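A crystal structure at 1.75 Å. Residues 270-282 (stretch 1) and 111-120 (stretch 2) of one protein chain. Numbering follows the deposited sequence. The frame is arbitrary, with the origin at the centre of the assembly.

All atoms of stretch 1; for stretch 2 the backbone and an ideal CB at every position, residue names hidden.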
ATOM      1  N   LYS A 270      -4.948  18.621  10.656  1.00 17.61           N
ATOM      2  CA  LYS A 270      -4.891  20.082  10.430  1.00 19.67           C
ATOM      3  C   LYS A 270      -5.000  20.467   8.961  1.00 19.01           C
ATOM      4  O   LYS A 270      -5.566  21.511   8.646  1.00 20.71           O
ATOM      5  CB  LYS A 270      -3.622  20.678  11.037  1.00 21.85           C
ATOM      6  CG  LYS A 270      -3.693  20.819  12.543  1.00 25.48           C
ATOM      7  CD  LYS A 270      -2.369  21.303  13.122  1.00 29.86           C
ATOM      8  CE  LYS A 270      -2.488  21.484  14.631  1.00 32.57           C
ATOM      9  NZ  LYS A 270      -1.462  22.418  15.188  1.00 35.48           N
ATOM     10  N   LEU A 271      -4.477  19.630   8.065  1.00 17.62           N
ATOM     11  CA  LEU A 271      -4.619  19.823   6.617  1.00 18.30           C
ATOM     12  C   LEU A 271      -5.992  19.462   6.062  1.00 18.10           C
ATOM     13  O   LEU A 271      -6.245  19.682   4.892  1.00 22.57           O
ATOM     14  CB  LEU A 271      -3.550  19.043   5.842  1.00 18.81           C
ATOM     15  CG  LEU A 271      -2.110  19.552   5.942  1.00 20.43           C
ATOM     16  CD1 LEU A 271      -1.138  18.502   5.412  1.00 20.98           C
ATOM     17  CD2 LEU A 271      -1.954  20.870   5.182  1.00 21.41           C
ATOM     18  N   GLY A 272      -6.876  18.923   6.886  1.00 17.62           N
ATOM     19  CA  GLY A 272      -8.246  18.594   6.449  1.00 15.51           C
ATOM     20  C   GLY A 272      -8.377  17.256   5.734  1.00 14.57           C
ATOM     21  O   GLY A 272      -9.380  17.000   5.054  1.00 14.85           O
ATOM     22  N   ILE A 273      -7.383  16.388   5.910  1.00 12.76           N
ATOM     23  CA  ILE A 273      -7.447  15.030   5.342  1.00 11.87           C
ATOM     24  C   ILE A 273      -8.574  14.232   6.013  1.00 11.41           C
ATOM     25  O   ILE A 273      -8.676  14.193   7.245  1.00 11.61           O
ATOM     26  CB  ILE A 273      -6.109  14.277   5.517  1.00 11.47           C
ATOM     27  CG1 ILE A 273      -4.996  14.959   4.722  1.00 11.56           C
ATOM     28  CG2 ILE A 273      -6.245  12.779   5.163  1.00 10.85           C
ATOM     29  CD1 ILE A 273      -5.217  14.954   3.221  1.00 11.12           C
ATOM     30  N   ALA A 274      -9.411  13.610   5.188  1.00 10.30           N
ATOM     31  CA  ALA A 274     -10.513  12.789   5.666  1.00 10.34           C
ATOM     32  C   ALA A 274     -10.245  11.305   5.474  1.00 10.29           C
ATOM     33  O   ALA A 274     -10.734  10.487   6.268  1.00 10.36           O
ATOM     34  CB  ALA A 274     -11.811  13.161   4.951  1.00 10.62           C
ATOM     35  N   TYR A 275      -9.534  10.940   4.404  1.00 10.02           N
ATOM     36  CA  TYR A 275      -9.240   9.520   4.117  1.00 10.10           C
ATOM     37  C   TYR A 275      -7.802   9.333   3.706  1.00  9.36           C
ATOM     38  O   TYR A 275      -7.232  10.188   3.032  1.00  9.82           O
ATOM     39  CB  TYR A 275     -10.114   8.960   2.992  1.00 11.20           C
ATOM     40  CG  TYR A 275     -11.580   9.047   3.326  1.00 12.27           C
ATOM     41  CD1 TYR A 275     -12.214   8.036   4.048  1.00 12.92           C
ATOM     42  CD2 TYR A 275     -12.306  10.176   2.954  1.00 13.18           C
ATOM     43  CE1 TYR A 275     -13.587   8.146   4.364  1.00 13.99           C
ATOM     44  CE2 TYR A 275     -13.641  10.314   3.273  1.00 14.68           C
ATOM     45  CZ  TYR A 275     -14.283   9.303   3.960  1.00 14.73           C
ATOM     46  OH  TYR A 275     -15.631   9.485   4.254  1.00 14.85           O
ATOM     47  N   VAL A 276      -7.249   8.180   4.070  1.00  9.56           N
ATOM     48  CA  VAL A 276      -5.894   7.783   3.713  1.00  9.13           C
ATOM     49  C   VAL A 276      -6.011   6.476   2.928  1.00  8.93           C
ATOM     50  O   VAL A 276      -6.515   5.475   3.465  1.00  9.04           O
ATOM     51  CB  VAL A 276      -5.035   7.545   4.982  1.00  9.36           C
ATOM     52  CG1 VAL A 276      -3.598   7.173   4.595  1.00  9.37           C
ATOM     53  CG2 VAL A 276      -4.994   8.783   5.878  1.00  9.63           C
ATOM     54  N   GLN A 277      -5.592   6.504   1.661  1.00  8.61           N
ATOM     55  CA  GLN A 277      -5.516   5.275   0.881  1.00  9.03           C
ATOM     56  C   GLN A 277      -4.122   4.691   1.076  1.00  9.17           C
ATOM     57  O   GLN A 277      -3.139   5.429   1.039  1.00  9.90           O
ATOM     58  CB  GLN A 277      -5.743   5.567  -0.591  1.00  8.54           C
ATOM     59  CG  GLN A 277      -5.735   4.276  -1.428  1.00  8.83           C
ATOM     60  CD  GLN A 277      -5.977   4.521  -2.922  1.00  9.36           C
ATOM     61  OE1 GLN A 277      -6.182   5.650  -3.351  1.00  9.75           O
ATOM     62  NE2 GLN A 277      -5.934   3.452  -3.716  1.00  9.35           N
ATOM     63  N   ILE A 278      -4.035   3.387   1.315  1.00  9.34           N
ATOM     64  CA  ILE A 278      -2.747   2.768   1.648  1.00  8.89           C
ATOM     65  C   ILE A 278      -2.439   1.713   0.607  1.00  8.76           C
ATOM     66  O   ILE A 278      -3.302   0.900   0.268  1.00  9.20           O
ATOM     67  CB  ILE A 278      -2.777   2.113   3.043  1.00  9.67           C
ATOM     68  CG1 ILE A 278      -3.114   3.185   4.094  1.00 10.26           C
ATOM     69  CG2 ILE A 278      -1.429   1.461   3.367  1.00  9.31           C
ATOM     70  CD1 ILE A 278      -3.696   2.638   5.357  1.00 11.53           C
ATOM     71  N   GLY A 279      -1.210   1.722   0.109  1.00  8.72           N
ATOM     72  CA  GLY A 279      -0.801   0.688  -0.860  1.00  9.10           C
ATOM     73  C   GLY A 279       0.681   0.449  -0.864  1.00  9.51           C
ATOM     74  O   GLY A 279       1.452   1.303  -0.425  1.00  9.63           O
ATOM     75  N   ASN A 280       1.085  -0.736  -1.336  1.00  9.22           N
ATOM     76  CA  ASN A 280       2.500  -1.054  -1.417  1.00  9.73           C
ATOM     77  C   ASN A 280       3.105  -0.545  -2.738  1.00  9.33           C
ATOM     78  O   ASN A 280       2.485  -0.676  -3.795  1.00  8.89           O
ATOM     79  CB  ASN A 280       2.667  -2.576  -1.351  1.00 10.62           C
ATOM     80  CG  ASN A 280       4.088  -2.995  -1.008  1.00 11.33           C
ATOM     81  OD1 ASN A 280       5.069  -2.644  -1.681  1.00 11.26           O
ATOM     82  ND2 ASN A 280       4.198  -3.783   0.062  1.00 12.22           N
ATOM     83  N   ILE A 281       4.317   0.016  -2.654  1.00  9.31           N
ATOM     84  CA  ILE A 281       5.014   0.512  -3.833  1.00 10.13           C
ATOM     85  C   ILE A 281       5.273  -0.600  -4.850  1.00 10.22           C
ATOM     86  O   ILE A 281       5.511  -0.307  -6.015  1.00 10.21           O
ATOM     87  CB  ILE A 281       6.331   1.251  -3.463  1.00 10.47           C
ATOM     88  CG1 ILE A 281       6.892   2.083  -4.656  1.00 10.36           C
ATOM     89  CG2 ILE A 281       7.375   0.279  -2.970  1.00 10.74           C
ATOM     90  CD1 ILE A 281       5.905   2.913  -5.455  1.00 11.36           C
ATOM     91  N   ASP A 282       5.203  -1.866  -4.412  1.00 10.27           N
ATOM     92  CA  ASP A 282       5.431  -3.002  -5.348  1.00 10.74           C
ATOM     93  C   ASP A 282       4.337  -3.258  -6.391  1.00 10.87           C
ATOM     94  O   ASP A 282       4.531  -4.055  -7.315  1.00 11.08           O
ATOM     95  CB  ASP A 282       5.769  -4.305  -4.583  1.00 11.61           C
ATOM     96  CG  ASP A 282       4.561  -4.973  -3.917  1.00 12.10           C
ATOM     97  OD1 ASP A 282       3.381  -4.574  -4.112  1.00 12.27           O
ATOM     98  OD2 ASP A 282       4.795  -5.954  -3.152  1.00 13.97           O
ATOM     99  N   UNK A 111     -11.135  18.839  -2.941  1.00 12.89           N
ATOM    100  CA  UNK A 111     -11.238  19.462  -1.623  1.00 14.43           C
ATOM    101  C   UNK A 111      -9.990  19.272  -0.776  1.00 13.65           C
ATOM    102  O   UNK A 111      -9.927  19.788   0.341  1.00 15.29           O
ATOM    103  CB  UNK A 111     -12.448  18.898  -0.876  1.00 14.43           C
ATOM    104  N   UNK A 112      -9.011  18.503  -1.276  1.00 12.85           N
ATOM    105  CA  UNK A 112      -7.762  18.273  -0.520  1.00 12.80           C
ATOM    106  C   UNK A 112      -7.925  17.313   0.648  1.00 12.66           C
ATOM    107  O   UNK A 112      -7.124  17.335   1.601  1.00 13.14           O
ATOM    108  CB  UNK A 112      -7.222  19.604   0.007  1.00 12.80           C
ATOM    109  N   UNK A 113      -8.951  16.472   0.576  1.00 11.59           N
ATOM    110  CA  UNK A 113      -9.280  15.557   1.672  1.00 11.92           C
ATOM    111  C   UNK A 113      -8.582  14.205   1.603  1.00 10.21           C
ATOM    112  O   UNK A 113      -8.729  13.395   2.535  1.00  9.68           O
ATOM    113  CB  UNK A 113     -10.793  15.328   1.701  1.00 11.92           C
ATOM    114  N   UNK A 114      -7.804  13.964   0.552  1.00  9.35           N
ATOM    115  CA  UNK A 114      -7.235  12.608   0.339  1.00  9.18           C
ATOM    116  C   UNK A 114      -5.716  12.567   0.517  1.00  9.01           C
ATOM    117  O   UNK A 114      -4.998  13.408  -0.030  1.00  9.73           O
ATOM    118  CB  UNK A 114      -7.587  12.108  -1.064  1.00  9.18           C
ATOM    119  N   UNK A 115      -5.240  11.585   1.270  1.00  8.61           N
ATOM    120  CA  UNK A 115      -3.812  11.282   1.326  1.00  8.63           C
ATOM    121  C   UNK A 115      -3.606   9.882   0.771  1.00  8.66           C
ATOM    122  O   UNK A 115      -4.490   9.016   0.906  1.00  9.53           O
ATOM    123  CB  UNK A 115      -3.269  11.396   2.752  1.00  8.63           C
ATOM    124  N   UNK A 116      -2.450   9.655   0.150  1.00  8.37           N
ATOM    125  CA  UNK A 116      -2.063   8.312  -0.296  1.00  8.11           C
ATOM    126  C   UNK A 116      -0.788   7.946   0.450  1.00  8.37           C
ATOM    127  O   UNK A 116       0.198   8.664   0.364  1.00  8.63           O
ATOM    128  CB  UNK A 116      -1.861   8.249  -1.811  1.00  8.11           C
ATOM    129  N   UNK A 117      -0.813   6.826   1.165  1.00  8.34           N
ATOM    130  CA  UNK A 117       0.323   6.393   1.973  1.00  8.74           C
ATOM    131  C   UNK A 117       1.000   5.249   1.211  1.00  8.89           C
ATOM    132  O   UNK A 117       0.400   4.176   1.011  1.00  8.40           O
ATOM    133  CB  UNK A 117      -0.111   5.960   3.375  1.00  8.74           C
ATOM    134  N   UNK A 118       2.223   5.485   0.737  1.00  8.97           N
ATOM    135  CA  UNK A 118       2.960   4.417   0.034  1.00  9.73           C
ATOM    136  C   UNK A 118       3.824   3.646   1.032  1.00  9.61           C
ATOM    137  O   UNK A 118       4.664   4.244   1.734  1.00 10.07           O
ATOM    138  CB  UNK A 118       3.828   4.996  -1.085  1.00  9.73           C
ATOM    139  N   UNK A 119       3.643   2.321   1.113  1.00 10.06           N
ATOM    140  CA  UNK A 119       4.502   1.490   1.978  1.00 10.47           C
ATOM    141  C   UNK A 119       5.824   1.293   1.244  1.00 11.26           C
ATOM    142  O   UNK A 119       5.879   0.609   0.190  1.00 11.76           O
ATOM    143  CB  UNK A 119       3.848   0.147   2.311  1.00 10.47           C
ATOM    144  N   UNK A 120       6.871   1.908   1.791  1.00 11.05           N
ATOM    145  CA  UNK A 120       8.134   2.084   1.085  1.00 11.48           C
ATOM    146  C   UNK A 120       9.356   1.649   1.881  1.00 11.74           C
ATOM    147  O   UNK A 120      10.455   2.192   1.696  1.00 11.56           O
ATOM    148  CB  UNK A 120       8.293   3.553   0.687  1.00 11.48           C
TER

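Two parallel strands define the contact, so a backbone ladder sets the register before any side chain is chosen. Position 111 has nothing of stretch 1 near its CB, which leaves the choice open; it is Lys 111. At 112 phi is positive (75°), which favours glycine, and Gly 112 is found, closing a helix in a Schellman motif just as Gly 272 does in stretch 1.

The CB of 113 lies 4.0 Å from both Gly 272 O and Ala 274 CB, so a flexible chain with an aliphatic stem would suit, polar or not at its end. Gln 113 lays its CG 3.7 Å from Gly 272 O, and its OE1 accepts a weak hydrogen bond from Lys 111 NZ (3.1 Å), while its backbone O accepts from Ala 274 N (2.7 Å) and Tyr 275 N (3.2 Å).

At 114 the CB leaves the sheet on the side of Tyr 275, where a branched or long apolar chain could reach the tyrosine. Ile 114 does so, its CD1 4.1 Å from Tyr 275 CB. Position 115 turns to the other face, with its CB 4.1 Å from Ile 273 CG2 and 4.4 Å from Val 276 CG2; a small apolar residue suits a place beside both methyls, and Ala 115 fills it. Its N donates to Tyr 275 O (3.0 Å) and its O accepts from Gln 277 N (2.8 Å).

Position 116 shares its face with Gln 277 and with Gly 279, whose missing side chain leaves room for something large and flat, though a long aliphatic chain might also serve. Phe 116 takes it: CE2 packs 3.5 Å from Gln 277 CD, Gln 277 O lies over one face of the ring, and CZ sits 3.9 Å from Gly 279 N. An ideal CB on Gly 279 would come within 3.1 Å of that CZ, so ring and glycine are matched.

At 117 the CB meets Val 276 CG1 and Ile 278 CG1, a setting for leucine, isoleucine or valine. Leu 117 places its CB 3.8 Å from Val 276 CG1, and its N donates to Gln 277 O (2.7 Å).

Position 118, paired with Gly 279, can reach on to Ile 281 with a branched aliphatic chain; Ile 118 sets CG2 3.5 Å from Ile 281 CB. The CB of 119 sits 4.1 Å from Asn 280 CA, and a longer apolar chain could reach back to Ile 278. Leu 119 does, CD2 to Ile 278 CG2 at 4.0 Å. Position 120 points sideways and asks little; it is Ala 120.

Stretch 2 (111-120) KGQIAFLILA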
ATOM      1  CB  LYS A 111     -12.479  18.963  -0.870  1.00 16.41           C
ATOM      2  CG  LYS A 111     -13.799  19.540  -1.385  1.00 20.28           C
ATOM      3  CD  LYS A 111     -14.963  19.257  -0.432  1.00 23.53           C
ATOM      4  CE  LYS A 111     -15.403  17.787  -0.436  1.00 27.42           C
ATOM      5  NZ  LYS A 111     -16.121  17.383   0.823  1.00 29.94           N
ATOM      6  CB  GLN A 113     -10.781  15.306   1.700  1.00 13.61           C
ATOM      7  CG  GLN A 113     -11.573  16.529   2.143  1.00 15.57           C
ATOM      8  CD  GLN A 113     -13.047  16.232   2.077  1.00 17.74           C
ATOM      9  OE1 GLN A 113     -13.516  15.647   1.112  1.00 19.61           O
ATOM     10  NE2 GLN A 113     -13.778  16.595   3.116  1.00 21.35           N
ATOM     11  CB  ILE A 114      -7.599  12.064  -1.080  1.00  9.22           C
ATOM     12  CG1 ILE A 114      -9.119  12.130  -1.311  1.00  9.38           C
ATOM     13  CG2 ILE A 114      -6.986  10.669  -1.340  1.00  9.38           C
ATOM     14  CD1 ILE A 114      -9.936  11.443  -0.222  1.00  9.85           C
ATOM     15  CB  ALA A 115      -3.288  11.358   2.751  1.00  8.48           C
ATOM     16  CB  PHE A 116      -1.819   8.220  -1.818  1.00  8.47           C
ATOM     17  CG  PHE A 116      -1.632   6.807  -2.280  1.00  8.79           C
ATOM     18  CD1 PHE A 116      -0.416   6.153  -2.087  1.00  9.09           C
ATOM     19  CD2 PHE A 116      -2.694   6.105  -2.834  1.00  8.80           C
ATOM     20  CE1 PHE A 116      -0.265   4.820  -2.460  1.00  9.70           C
ATOM     21  CE2 PHE A 116      -2.545   4.770  -3.206  1.00  9.21           C
ATOM     22  CZ  PHE A 116      -1.341   4.129  -2.999  1.00  9.37           C
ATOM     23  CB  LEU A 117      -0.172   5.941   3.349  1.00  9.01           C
ATOM     24  CG  LEU A 117       0.837   5.623   4.461  1.00  8.75           C
ATOM     25  CD1 LEU A 117       0.099   5.421   5.783  1.00  9.85           C
ATOM     26  CD2 LEU A 117       1.693   4.404   4.112  1.00  9.04           C
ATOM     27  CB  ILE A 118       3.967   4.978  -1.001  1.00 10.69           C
ATOM     28  CG1 ILE A 118       3.298   5.862  -2.034  1.00 11.90           C
ATOM     29  CG2 ILE A 118       4.694   3.801  -1.668  1.00 10.60           C
ATOM     30  CD1 ILE A 118       4.285   6.463  -3.046  1.00 12.15           C
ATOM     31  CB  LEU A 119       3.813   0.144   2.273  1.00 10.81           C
ATOM     32  CG  LEU A 119       2.390   0.220   2.848  1.00 11.38           C
ATOM     33  CD1 LEU A 119       1.713  -1.140   2.750  1.00 11.47           C
ATOM     34  CD2 LEU A 119       2.413   0.689   4.296  1.00 11.80           C
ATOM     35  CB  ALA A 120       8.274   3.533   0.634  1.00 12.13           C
TER
HETATM   36  O   HOH W   1      -8.674  19.887   3.084  1.00 33.51           O
HETATM   37  O   HOH W   2     -12.053  17.168   5.898  1.00 33.06           O
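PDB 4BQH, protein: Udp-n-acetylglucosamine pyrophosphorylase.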